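Local coordinates for mannitol dehydrogenase (Helicobacter pylori, PDB 3TWO), which probably catalyses the reversible, NADP(H)-dependent reduction of cinnamaldehyde-type aldehydes to alcohols, as a zinc-containing medium-chain alcohol dehydrogenase, at residues Phe8-Lys13 with His47-Glu52; Ser51-Gly56 with Val264-Val269; Tyr58-Gly63 with Thr115-Asp120. One frame throughout, in Å; residues are numbered along the deposited sequence.

The three contacts gather along one part of the chain, the end of helix 43-49 and the loop to strand 65-73. Contact 1 sets that helix end against the chain following Phe8 and Ala9 of the first strand. Contact 2 shares Ser51 and Glu52 and joins the GroES-like part to the Rossmann part, with 207 residues between its segments. Contact 3 comes next, pairing Tyr58-Gly63 with Thr115-Asp120. Their centres lie about 9 Å (1 and 3), 11 Å (1 and 2) and 14 Å (2 and 3) apart. Contacts 1 and 2 reach NADPH; Tyr116 lies near a zinc ion. Helix end and loop thus tie N-terminal strand, cofactor loop and zinc-side loop together.

Contact 1 (Phe8-Lys13 with His47-Glu52); sequences FAIFSK and HSAYSE. With NDP (NADPH dihydro-nicotinamide-adenine-dinucleotide phosphate), chain F.
Lys13 and Tyr50 come nearest along the backbone, with CA of Lys13 4.3 Å from CA of Tyr50. Phe8 and Ala9 lie on the strand and Phe11-Lys13 in a loop. Residues 47-52 are the last turn of helix 43-49 and its end. A Schellman motif closes this helix: Glu52 N bonds to His47 O and Ser51 N to Ser48 O, with Ser51 at positive phi. Lys13 CA points its hydrogen at Ala49 O, 3.6 Å from CA, in a nearly straight C-H...O contact of 163°. Ala49 O also accepts a hydrogen bond from Tyr58 OH.

The apolar part is carried by Ile10. CD1 is reached through an extended chain (chi2 178°), and Ile10 CD1 and CG2 each lie 4.1 Å from Ala49 CB. The CD1 methyl meets the edge of the Tyr50 ring in its plane, 3.9 Å from CE2. The two side chains cross at about a right angle. Lys13 O lies obliquely to that ring, 3.2 Å from Tyr50 CD2. Lys13 CB rests on Tyr50 O, and the end of its chain leads away.

On the cofactor side, His47 ND1 donates to Glu52 OE1 at 2.8 Å, nearly along the carboxylate C-O axis. The bond is bent, with an N-H...O angle of 145°, and OE1 is tilted from the imidazole plane. His47 NE2 is hydrogen-bonded to NADPH O3D at 2.7 Å. Both imidazole nitrogens are thus engaged, which would fix the rotation of the ring. The contact itself rests on apolar packing and weak C-H...O attraction, while His47, backed by Glu52, carries the polar link to the cofactor ribose.

Contact 2 (Ser51-Gly56 with Val264-Val269); sequences SEWKEG and VGLPPV. With NDP (NADPH dihydro-nicotinamide-adenine-dinucleotide phosphate), chain F.
Trp53 and Leu266 meet where the GroES-like part of this medium-chain dehydrogenase faces the loop after strand 259-263 of its Rossmann fold. Two hydrogen bonds join the segments. Val269 N donates to Glu52 O at 3.0 Å, with a nearly straight N-H...O angle of 165°. Trp53 NE1 donates to Leu266 O at 2.9 Å. This acceptor lies in the plane of the indole, but the N-H comes from above the carbonyl plane, 44° out of it. One bond ties backbone to backbone, and the other sets the edge of the indole against the loop.

Van der Waals contacts add to these bonds. Trp53 and Leu266 cross at about a right angle, with Trp53 CZ2 3.7 Å from Leu266 CB. Leu266 CG and CD2 also reach CZ2. Trp53 CG is anti to its carbonyl carbon (chi1 -68°); CB points away from the loop, yet the ring end comes back to it. Pro268 lies beside Glu52, the two side chains pointing the same way, and Pro268 CB is 3.9 Å from Glu52 CB. Val269 CG1 makes a looser apolar contact, 4.4 Å from Trp53 CB. Phe278 of the second subunit meets the Trp53 ring edge-to-face and also packs on Val269, so the dimer partner adds to this junction.

The cofactor contacts form a third group. Val264, Gly265, Leu266 and Trp53 all belong to the NADPH pocket. Leu266 N donates to NADPH O3D at 2.9 Å. The neighbouring ribose hydroxyl oxygen, NADPH O2D, lies at the indole edge in the ring plane, 3.4 Å from Trp53 CZ2.

Contact 3 (Tyr58-Gly63 with Thr115-Asp120); sequences YPMIPG and TYDCLD
Pro62 and Gly63, the two residues before the zinc ligand His64, pack on Tyr116, whose side chain lies about 5 Å from a zinc ion. The touching backbones, 60 to 63 and 115 to 117, run 145° apart. Pro62 CA stands over one face of the Tyr116 ring, 3.6 Å from its centroid, in a CH-pi contact. Pro62 CB lies 3.9 Å from Tyr116 CE1. Gly63 N approaches the ring obliquely, 3.3 Å from Tyr116 CE2. Tyr116 CB comes 3.1 Å from Ile61 O.

Met60 adds a Met-aromatic contact, its sulfur oblique to the Tyr116 ring. The chain bends at chi3 (-55°), which places Met60 CE 3.4 Å from Asp117 CG, against the carboxylate. Asp117 OD1 accepts from Ile57 N.

A water bridges the two backbones. It accepts from Ile61 N and from Asp117 N, each at 3.1 Å, and so satisfies both amides. Gly63 takes backbone angles at which a CB would be jammed against the preceding carbonyl O. The Tyr116 ring also meets that of His64. One histidine and two cysteines on a zinc, as at Cys42, His64 and Cys160 beside this contact, are typical of the catalytic zinc site of medium-chain alcohol dehydrogenases.

Contact 1 (Phe8-Lys13 with His47-Glu52)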
loop_
_atom_site.group_PDB
_atom_site.type_symbol
_atom_site.label_atom_id
_atom_site.label_comp_id
_atom_site.label_asym_id
_atom_site.label_seq_id
_atom_site.Cartn_x
_atom_site.Cartn_y
_atom_site.Cartn_z
ATOM N N PHE B 8 5.615 37.299 8.023
ATOM C CA PHE B 8 6.980 36.913 7.794
ATOM C C PHE B 8 7.009 36.084 6.530
ATOM O O PHE B 8 6.469 34.960 6.522
ATOM C CB PHE B 8 7.515 36.145 9.027
ATOM C CG PHE B 8 7.592 37.019 10.241
ATOM C CD1 PHE B 8 6.521 37.064 11.144
ATOM C CD2 PHE B 8 8.650 37.907 10.399
ATOM C CE1 PHE B 8 6.537 37.938 12.259
ATOM C CE2 PHE B 8 8.679 38.810 11.498
ATOM C CZ PHE B 8 7.616 38.801 12.435
ATOM N N ALA B 9 7.570 36.702 5.472
ATOM C CA ALA B 9 7.645 36.151 4.125
ATOM C C ALA B 9 9.064 35.728 3.721
ATOM O O ALA B 9 10.063 36.355 4.122
ATOM C CB ALA B 9 7.074 37.176 3.033
ATOM N N ILE B 10 9.125 34.704 2.859
ATOM C CA ILE B 10 10.389 34.324 2.183
ATOM C C ILE B 10 10.258 34.550 0.684
ATOM O O ILE B 10 9.213 34.225 0.089
ATOM C CB ILE B 10 10.735 32.853 2.547
ATOM C CG1 ILE B 10 12.028 32.402 1.854
ATOM C CG2 ILE B 10 9.521 31.903 2.256
ATOM C CD1 ILE B 10 12.449 30.946 2.233
ATOM N N PHE B 11 11.269 35.138 0.049
ATOM C CA PHE B 11 11.089 35.549 -1.336
ATOM C C PHE B 11 11.632 34.612 -2.403
ATOM O O PHE B 11 11.388 34.823 -3.616
ATOM C CB PHE B 11 11.698 36.913 -1.550
ATOM C CG PHE B 11 10.746 38.026 -1.264
ATOM C CD1 PHE B 11 10.359 38.304 0.070
ATOM C CD2 PHE B 11 10.199 38.786 -2.321
ATOM C CE1 PHE B 11 9.456 39.349 0.360
ATOM C CE2 PHE B 11 9.287 39.835 -2.047
ATOM C CZ PHE B 11 8.922 40.119 -0.683
ATOM N N SER B 12 12.457 33.673 -1.986
ATOM C CA SER B 12 12.867 32.602 -2.860
ATOM C C SER B 12 13.490 31.537 -1.959
ATOM O O SER B 12 13.696 31.759 -0.779
ATOM C CB SER B 12 13.846 33.048 -3.923
ATOM O OG SER B 12 15.114 33.191 -3.344
ATOM N N LYS B 13 13.798 30.394 -2.540
ATOM C CA LYS B 13 14.043 29.180 -1.773
ATOM C C LYS B 13 15.299 29.260 -0.916
ATOM O O LYS B 13 15.412 28.546 0.039
ATOM C CB LYS B 13 14.191 28.010 -2.749
ATOM C CG LYS B 13 15.494 28.152 -3.562
ATOM C CD LYS B 13 15.441 27.485 -4.870
ATOM C CE LYS B 13 15.497 26.034 -4.736
ATOM N NZ LYS B 13 15.975 25.687 -6.076
ATOM N N HIS B 47 9.486 22.451 3.805
ATOM C CA HIS B 47 9.454 21.785 2.503
ATOM C C HIS B 47 8.901 22.784 1.445
ATOM O O HIS B 47 9.459 22.883 0.311
ATOM C CB HIS B 47 8.547 20.546 2.518
ATOM C CG HIS B 47 9.026 19.394 3.381
ATOM N ND1 HIS B 47 10.285 18.832 3.262
ATOM C CD2 HIS B 47 8.378 18.649 4.328
ATOM C CE1 HIS B 47 10.414 17.818 4.118
ATOM N NE2 HIS B 47 9.254 17.657 4.737
ATOM N N SER B 48 7.861 23.559 1.812
ATOM C CA SER B 48 7.265 24.467 0.816
ATOM C C SER B 48 8.169 25.655 0.608
ATOM O O SER B 48 8.508 25.987 -0.563
ATOM C CB SER B 48 5.859 24.957 1.184
ATOM O OG SER B 48 5.061 23.884 1.656
ATOM N N ALA B 49 8.607 26.253 1.716
ATOM C CA ALA B 49 9.489 27.451 1.669
ATOM C C ALA B 49 10.711 27.219 0.803
ATOM O O ALA B 49 11.179 28.144 0.084
ATOM C CB ALA B 49 9.926 27.871 3.070
ATOM N N TYR B 50 11.229 25.979 0.846
ATOM C CA TYR B 50 12.436 25.694 0.143
ATOM C C TYR B 50 12.200 25.025 -1.181
ATOM O O TYR B 50 13.136 24.582 -1.776
ATOM C CB TYR B 50 13.316 24.818 1.025
ATOM C CG TYR B 50 13.846 25.565 2.223
ATOM C CD1 TYR B 50 14.491 24.888 3.268
ATOM C CD2 TYR B 50 13.707 26.974 2.309
ATOM C CE1 TYR B 50 14.981 25.595 4.396
ATOM C CE2 TYR B 50 14.220 27.702 3.429
ATOM C CZ TYR B 50 14.833 27.007 4.448
ATOM O OH TYR B 50 15.314 27.722 5.506
ATOM N N SER B 51 10.946 24.897 -1.620
ATOM C CA SER B 51 10.702 24.226 -2.908
ATOM C C SER B 51 11.210 22.771 -2.953
ATOM O O SER B 51 11.803 22.352 -3.934
ATOM C CB SER B 51 11.324 25.053 -4.072
ATOM O OG SER B 51 10.636 26.319 -4.124
ATOM N N GLU B 52 10.955 22.000 -1.905
ATOM C CA GLU B 52 11.504 20.631 -1.827
ATOM C C GLU B 52 10.582 19.649 -2.497
ATOM O O GLU B 52 10.975 18.515 -2.799
ATOM C CB GLU B 52 11.792 20.241 -0.348
ATOM C CG GLU B 52 13.081 20.955 0.133
ATOM C CD GLU B 52 13.427 20.768 1.637
ATOM O OE1 GLU B 52 12.645 20.189 2.434
ATOM O OE2 GLU B 52 14.513 21.239 2.024
HETATM P PA NDP F . 9.507 17.746 12.320
HETATM O O1A NDP F . 10.917 17.821 11.905
HETATM O O2A NDP F . 8.955 17.975 13.777
HETATM O O5B NDP F . 9.720 16.202 12.798
HETATM C C5B NDP F . 10.441 15.171 11.934
HETATM C C4B NDP F . 11.050 14.130 12.865
HETATM O O4B NDP F . 11.576 12.902 12.209
HETATM C C3B NDP F . 12.218 14.779 13.641
HETATM O O3B NDP F . 12.056 14.422 15.066
HETATM C C2B NDP F . 13.460 14.081 13.025
HETATM O O2B NDP F . 14.447 14.015 14.071
HETATM C C1B NDP F . 12.934 12.650 12.766
HETATM N N9A NDP F . 13.581 11.982 11.613
HETATM C C8A NDP F . 14.058 12.609 10.513
HETATM N N7A NDP F . 14.500 11.665 9.697
HETATM C C5A NDP F . 14.309 10.475 10.261
HETATM C C6A NDP F . 14.575 9.177 9.864
HETATM N N6A NDP F . 15.173 8.859 8.665
HETATM N N1A NDP F . 14.247 8.217 10.721
HETATM C C2A NDP F . 13.662 8.440 11.878
HETATM N N3A NDP F . 13.384 9.659 12.274
HETATM C C4A NDP F . 13.719 10.688 11.475
HETATM O O3 NDP F . 8.453 17.275 11.244
HETATM P PN NDP F . 6.932 17.330 11.374
HETATM O O1N NDP F . 6.424 16.388 12.397
HETATM O O2N NDP F . 6.311 18.752 11.395
HETATM O O5D NDP F . 6.517 16.798 9.952
HETATM C C5D NDP F . 7.139 15.506 9.482
HETATM C C4D NDP F . 6.794 15.252 7.954
HETATM O O4D NDP F . 5.356 15.173 7.968
HETATM C C3D NDP F . 7.179 16.388 6.968
HETATM O O3D NDP F . 7.653 15.780 5.734
HETATM C C2D NDP F . 5.831 17.130 6.816
HETATM O O2D NDP F . 5.756 17.745 5.577
HETATM C C1D NDP F . 4.855 15.931 6.835
HETATM N N1N NDP F . 3.416 16.303 7.053
HETATM C C2N NDP F . 2.436 15.631 6.289
HETATM C C3N NDP F . 1.093 15.929 6.448
HETATM C C7N NDP F . 0.059 15.119 5.669
HETATM O O7N NDP F . 0.336 13.991 5.229
HETATM N N7N NDP F . -1.182 15.590 5.740
HETATM C C4N NDP F . 0.710 16.947 7.353
HETATM C C5N NDP F . 1.682 17.607 8.159
HETATM C C6N NDP F . 3.020 17.308 8.010
HETATM P P2B NDP F . 15.967 14.305 13.839
HETATM O O1X NDP F . 16.352 15.359 15.034
HETATM O O2X NDP F . 16.715 13.045 13.788
HETATM O O3X NDP F . 16.093 15.128 12.485
#

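Contact 2 (Ser51-Gly56 with Val264-Val269)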
loop_
_atom_site.group_PDB
_atom_site.type_symbol
_atom_site.label_atom_id
_atom_site.label_comp_id
_atom_site.label_asym_id
_atom_site.label_seq_id
_atom_site.Cartn_x
_atom_site.Cartn_y
_atom_site.Cartn_z
ATOM N N SER B 51 10.946 24.897 -1.620
ATOM C CA SER B 51 10.702 24.226 -2.908
ATOM C C SER B 51 11.210 22.771 -2.953
ATOM O O SER B 51 11.803 22.352 -3.934
ATOM C CB SER B 51 11.324 25.053 -4.072
ATOM O OG SER B 51 10.636 26.319 -4.124
ATOM N N GLU B 52 10.955 22.000 -1.905
ATOM C CA GLU B 52 11.504 20.631 -1.827
ATOM C C GLU B 52 10.582 19.649 -2.497
ATOM O O GLU B 52 10.975 18.515 -2.799
ATOM C CB GLU B 52 11.792 20.241 -0.348
ATOM C CG GLU B 52 13.081 20.955 0.133
ATOM C CD GLU B 52 13.427 20.768 1.637
ATOM O OE1 GLU B 52 12.645 20.189 2.434
ATOM O OE2 GLU B 52 14.513 21.239 2.024
ATOM N N TRP B 53 9.333 20.070 -2.689
ATOM C CA TRP B 53 8.304 19.218 -3.289
ATOM C C TRP B 53 8.035 19.603 -4.737
ATOM O O TRP B 53 7.735 18.768 -5.552
ATOM C CB TRP B 53 7.006 19.383 -2.555
ATOM C CG TRP B 53 6.988 18.855 -1.150
ATOM C CD1 TRP B 53 7.804 17.886 -0.597
ATOM C CD2 TRP B 53 6.069 19.249 -0.139
ATOM N NE1 TRP B 53 7.439 17.661 0.747
ATOM C CE2 TRP B 53 6.366 18.473 1.044
ATOM C CE3 TRP B 53 5.020 20.175 -0.098
ATOM C CZ2 TRP B 53 5.647 18.624 2.254
ATOM C CZ3 TRP B 53 4.274 20.309 1.133
ATOM C CH2 TRP B 53 4.605 19.516 2.277
ATOM N N LYS B 54 8.069 20.909 -4.980
ATOM C CA LYS B 54 7.778 21.524 -6.239
ATOM C C LYS B 54 8.292 22.992 -6.162
ATOM O O LYS B 54 8.732 23.461 -5.120
ATOM C CB LYS B 54 6.252 21.521 -6.482
ATOM C CG LYS B 54 5.482 22.342 -5.434
ATOM C CD LYS B 54 3.976 22.342 -5.704
ATOM C CE LYS B 54 3.313 23.197 -4.670
ATOM N NZ LYS B 54 2.231 22.414 -4.020
ATOM N N GLU B 55 8.172 23.690 -7.271
ATOM C CA GLU B 55 8.504 25.059 -7.374
ATOM C C GLU B 55 7.501 25.881 -6.566
ATOM O O GLU B 55 6.306 25.789 -6.793
ATOM C CB GLU B 55 8.410 25.408 -8.842
ATOM C CG GLU B 55 9.608 24.962 -9.622
ATOM C CD GLU B 55 10.754 25.902 -9.369
ATOM O OE1 GLU B 55 11.593 25.621 -8.477
ATOM O OE2 GLU B 55 10.784 26.967 -10.037
ATOM N N GLY B 56 7.975 26.702 -5.636
ATOM C CA GLY B 56 7.037 27.435 -4.785
ATOM C C GLY B 56 6.492 28.708 -5.401
ATOM O O GLY B 56 7.037 29.269 -6.349
ATOM N N VAL B 264 2.380 9.487 6.486
ATOM C CA VAL B 264 2.077 10.927 6.439
ATOM C C VAL B 264 3.271 11.799 6.098
ATOM O O VAL B 264 3.087 12.885 5.538
ATOM C CB VAL B 264 1.442 11.423 7.757
ATOM C CG1 VAL B 264 0.091 10.621 7.989
ATOM C CG2 VAL B 264 2.413 11.232 8.905
ATOM N N GLY B 265 4.482 11.331 6.421
ATOM C CA GLY B 265 5.688 12.120 6.181
ATOM C C GLY B 265 6.039 12.294 4.698
ATOM O O GLY B 265 5.808 11.393 3.844
ATOM N N LEU B 266 6.612 13.441 4.370
ATOM C CA LEU B 266 6.697 13.853 2.957
ATOM C C LEU B 266 8.106 14.383 2.634
ATOM O O LEU B 266 8.345 15.618 2.594
ATOM C CB LEU B 266 5.649 14.927 2.763
ATOM C CG LEU B 266 4.534 14.890 1.749
ATOM C CD1 LEU B 266 4.301 13.549 1.029
ATOM C CD2 LEU B 266 3.316 15.412 2.450
ATOM N N PRO B 267 9.072 13.456 2.435
ATOM C CA PRO B 267 10.444 13.962 2.217
ATOM C C PRO B 267 10.569 14.721 0.906
ATOM O O PRO B 267 9.611 14.760 0.110
ATOM C CB PRO B 267 11.311 12.685 2.162
ATOM C CG PRO B 267 10.424 11.572 2.712
ATOM C CD PRO B 267 9.006 11.978 2.354
ATOM N N PRO B 268 11.727 15.381 0.692
ATOM C CA PRO B 268 11.837 16.114 -0.590
ATOM C C PRO B 268 11.666 15.103 -1.714
ATOM O O PRO B 268 12.102 13.936 -1.551
ATOM C CB PRO B 268 13.262 16.667 -0.569
ATOM C CG PRO B 268 13.598 16.808 0.969
ATOM C CD PRO B 268 12.816 15.683 1.657
ATOM N N VAL B 269 11.091 15.538 -2.841
ATOM C CA VAL B 269 10.662 14.626 -3.867
ATOM C C VAL B 269 11.830 13.879 -4.445
ATOM O O VAL B 269 11.710 12.730 -4.769
ATOM C CB VAL B 269 9.813 15.261 -5.016
ATOM C CG1 VAL B 269 8.461 15.679 -4.503
ATOM C CG2 VAL B 269 10.541 16.382 -5.739
HETATM P PA NDP F . 9.507 17.746 12.320
HETATM O O1A NDP F . 10.917 17.821 11.905
HETATM O O2A NDP F . 8.955 17.975 13.777
HETATM O O5B NDP F . 9.720 16.202 12.798
HETATM C C5B NDP F . 10.441 15.171 11.934
HETATM C C4B NDP F . 11.050 14.130 12.865
HETATM O O4B NDP F . 11.576 12.902 12.209
HETATM C C3B NDP F . 12.218 14.779 13.641
HETATM O O3B NDP F . 12.056 14.422 15.066
HETATM C C2B NDP F . 13.460 14.081 13.025
HETATM O O2B NDP F . 14.447 14.015 14.071
HETATM C C1B NDP F . 12.934 12.650 12.766
HETATM N N9A NDP F . 13.581 11.982 11.613
HETATM C C8A NDP F . 14.058 12.609 10.513
HETATM N N7A NDP F . 14.500 11.665 9.697
HETATM C C5A NDP F . 14.309 10.475 10.261
HETATM C C6A NDP F . 14.575 9.177 9.864
HETATM N N6A NDP F . 15.173 8.859 8.665
HETATM N N1A NDP F . 14.247 8.217 10.721
HETATM C C2A NDP F . 13.662 8.440 11.878
HETATM N N3A NDP F . 13.384 9.659 12.274
HETATM C C4A NDP F . 13.719 10.688 11.475
HETATM O O3 NDP F . 8.453 17.275 11.244
HETATM P PN NDP F . 6.932 17.330 11.374
HETATM O O1N NDP F . 6.424 16.388 12.397
HETATM O O2N NDP F . 6.311 18.752 11.395
HETATM O O5D NDP F . 6.517 16.798 9.952
HETATM C C5D NDP F . 7.139 15.506 9.482
HETATM C C4D NDP F . 6.794 15.252 7.954
HETATM O O4D NDP F . 5.356 15.173 7.968
HETATM C C3D NDP F . 7.179 16.388 6.968
HETATM O O3D NDP F . 7.653 15.780 5.734
HETATM C C2D NDP F . 5.831 17.130 6.816
HETATM O O2D NDP F . 5.756 17.745 5.577
HETATM C C1D NDP F . 4.855 15.931 6.835
HETATM N N1N NDP F . 3.416 16.303 7.053
HETATM C C2N NDP F . 2.436 15.631 6.289
HETATM C C3N NDP F . 1.093 15.929 6.448
HETATM C C7N NDP F . 0.059 15.119 5.669
HETATM O O7N NDP F . 0.336 13.991 5.229
HETATM N N7N NDP F . -1.182 15.590 5.740
HETATM C C4N NDP F . 0.710 16.947 7.353
HETATM C C5N NDP F . 1.682 17.607 8.159
HETATM C C6N NDP F . 3.020 17.308 8.010
HETATM P P2B NDP F . 15.967 14.305 13.839
HETATM O O1X NDP F . 16.352 15.359 15.034
HETATM O O2X NDP F . 16.715 13.045 13.788
HETATM O O3X NDP F . 16.093 15.128 12.485
#

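Contact 3 (Tyr58-Gly63 with Thr115-Asp120)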
loop_
_atom_site.group_PDB
_atom_site.type_symbol
_atom_site.label_atom_id
_atom_site.label_comp_id
_atom_site.label_asym_id
_atom_site.label_seq_id
_atom_site.Cartn_x
_atom_site.Cartn_y
_atom_site.Cartn_z
ATOM N N TYR B 58 6.240 32.474 -4.646
ATOM C CA TYR B 58 6.963 33.490 -3.861
ATOM C C TYR B 58 6.495 34.883 -4.239
ATOM O O TYR B 58 6.215 35.100 -5.398
ATOM C CB TYR B 58 8.488 33.416 -4.145
ATOM C CG TYR B 58 9.074 32.086 -3.720
ATOM C CD1 TYR B 58 9.390 31.090 -4.672
ATOM C CD2 TYR B 58 9.289 31.818 -2.353
ATOM C CE1 TYR B 58 9.914 29.859 -4.250
ATOM C CE2 TYR B 58 9.801 30.605 -1.938
ATOM C CZ TYR B 58 10.088 29.622 -2.889
ATOM O OH TYR B 58 10.599 28.434 -2.424
ATOM N N PRO B 59 6.405 35.837 -3.275
ATOM C CA PRO B 59 6.685 35.712 -1.854
ATOM C C PRO B 59 5.713 34.796 -1.098
ATOM O O PRO B 59 4.450 34.837 -1.310
ATOM C CB PRO B 59 6.578 37.144 -1.318
ATOM C CG PRO B 59 5.657 37.869 -2.245
ATOM C CD PRO B 59 5.876 37.184 -3.633
ATOM N N MET B 60 6.274 33.983 -0.225
ATOM C CA MET B 60 5.470 32.945 0.430
ATOM C C MET B 60 5.370 33.205 1.916
ATOM O O MET B 60 6.360 33.549 2.568
ATOM C CB MET B 60 6.093 31.582 0.232
ATOM C CG MET B 60 5.315 30.405 0.865
ATOM S SD MET B 60 6.096 28.762 0.650
ATOM C CE MET B 60 6.282 28.680 -1.136
ATOM N N ILE B 61 4.188 33.012 2.472
ATOM C CA ILE B 61 4.046 33.120 3.927
ATOM C C ILE B 61 3.473 31.824 4.442
ATOM O O ILE B 61 2.253 31.601 4.354
ATOM C CB ILE B 61 3.135 34.299 4.359
ATOM C CG1 ILE B 61 3.803 35.651 4.055
ATOM C CG2 ILE B 61 2.829 34.248 5.873
ATOM C CD1 ILE B 61 2.992 36.913 4.469
ATOM N N PRO B 62 4.327 30.941 4.968
ATOM C CA PRO B 62 3.810 29.636 5.390
ATOM C C PRO B 62 3.071 29.717 6.732
ATOM O O PRO B 62 2.792 30.846 7.235
ATOM C CB PRO B 62 5.081 28.760 5.507
ATOM C CG PRO B 62 6.181 29.558 4.832
ATOM C CD PRO B 62 5.786 31.005 5.091
ATOM N N GLY B 63 2.793 28.535 7.312
ATOM C CA GLY B 63 2.072 28.440 8.559
ATOM C C GLY B 63 0.636 28.047 8.358
ATOM O O GLY B 63 -0.134 28.766 7.714
ATOM N N THR B 115 -3.691 26.834 2.723
ATOM C CA THR B 115 -3.515 28.094 3.453
ATOM C C THR B 115 -2.362 28.962 2.914
ATOM O O THR B 115 -2.422 30.208 3.006
ATOM C CB THR B 115 -3.385 27.758 4.977
ATOM O OG1 THR B 115 -4.532 26.951 5.318
ATOM C CG2 THR B 115 -3.352 29.039 5.881
ATOM N N TYR B 116 -1.355 28.310 2.329
ATOM C CA TYR B 116 -0.237 29.021 1.686
ATOM C C TYR B 116 0.354 28.216 0.528
ATOM O O TYR B 116 0.023 27.044 0.353
ATOM C CB TYR B 116 0.855 29.375 2.704
ATOM C CG TYR B 116 1.473 28.135 3.305
ATOM C CD1 TYR B 116 2.507 27.451 2.648
ATOM C CD2 TYR B 116 1.003 27.610 4.515
ATOM C CE1 TYR B 116 3.059 26.289 3.197
ATOM C CE2 TYR B 116 1.554 26.436 5.066
ATOM C CZ TYR B 116 2.571 25.796 4.411
ATOM O OH TYR B 116 3.121 24.664 4.977
ATOM N N ASP B 117 1.231 28.857 -0.258
ATOM C CA ASP B 117 1.798 28.197 -1.425
ATOM C C ASP B 117 0.666 27.619 -2.319
ATOM O O ASP B 117 0.711 26.441 -2.684
ATOM C CB ASP B 117 2.765 27.056 -1.007
ATOM C CG ASP B 117 3.720 26.686 -2.115
ATOM O OD1 ASP B 117 3.750 27.424 -3.125
ATOM O OD2 ASP B 117 4.462 25.703 -1.988
ATOM N N CYS B 118 -0.336 28.427 -2.644
ATOM C CA CYS B 118 -1.477 27.908 -3.393
ATOM C C CYS B 118 -2.309 29.103 -3.833
ATOM O O CYS B 118 -2.586 29.998 -3.027
ATOM C CB CYS B 118 -2.311 26.952 -2.509
ATOM S SG CYS B 118 -3.749 26.088 -3.322
ATOM N N LEU B 119 -2.684 29.121 -5.105
ATOM C CA LEU B 119 -3.522 30.158 -5.704
ATOM C C LEU B 119 -4.954 29.964 -5.192
ATOM O O LEU B 119 -5.413 28.828 -4.991
ATOM C CB LEU B 119 -3.413 30.027 -7.237
ATOM C CG LEU B 119 -2.032 30.219 -7.906
ATOM C CD1 LEU B 119 -2.218 30.269 -9.469
ATOM C CD2 LEU B 119 -1.254 31.539 -7.468
ATOM N N ASP B 120 -5.618 31.063 -4.876
ATOM C CA ASP B 120 -6.957 31.037 -4.304
ATOM C C ASP B 120 -7.963 31.241 -5.441
ATOM O O ASP B 120 -8.340 32.377 -5.717
ATOM C CB ASP B 120 -7.114 32.192 -3.286
ATOM C CG ASP B 120 -8.505 32.205 -2.597
ATOM O OD1 ASP B 120 -9.414 31.414 -2.971
ATOM O OD2 ASP B 120 -8.700 32.993 -1.656
HETATM O O HOH W 1 2.067 31.653 0.675
#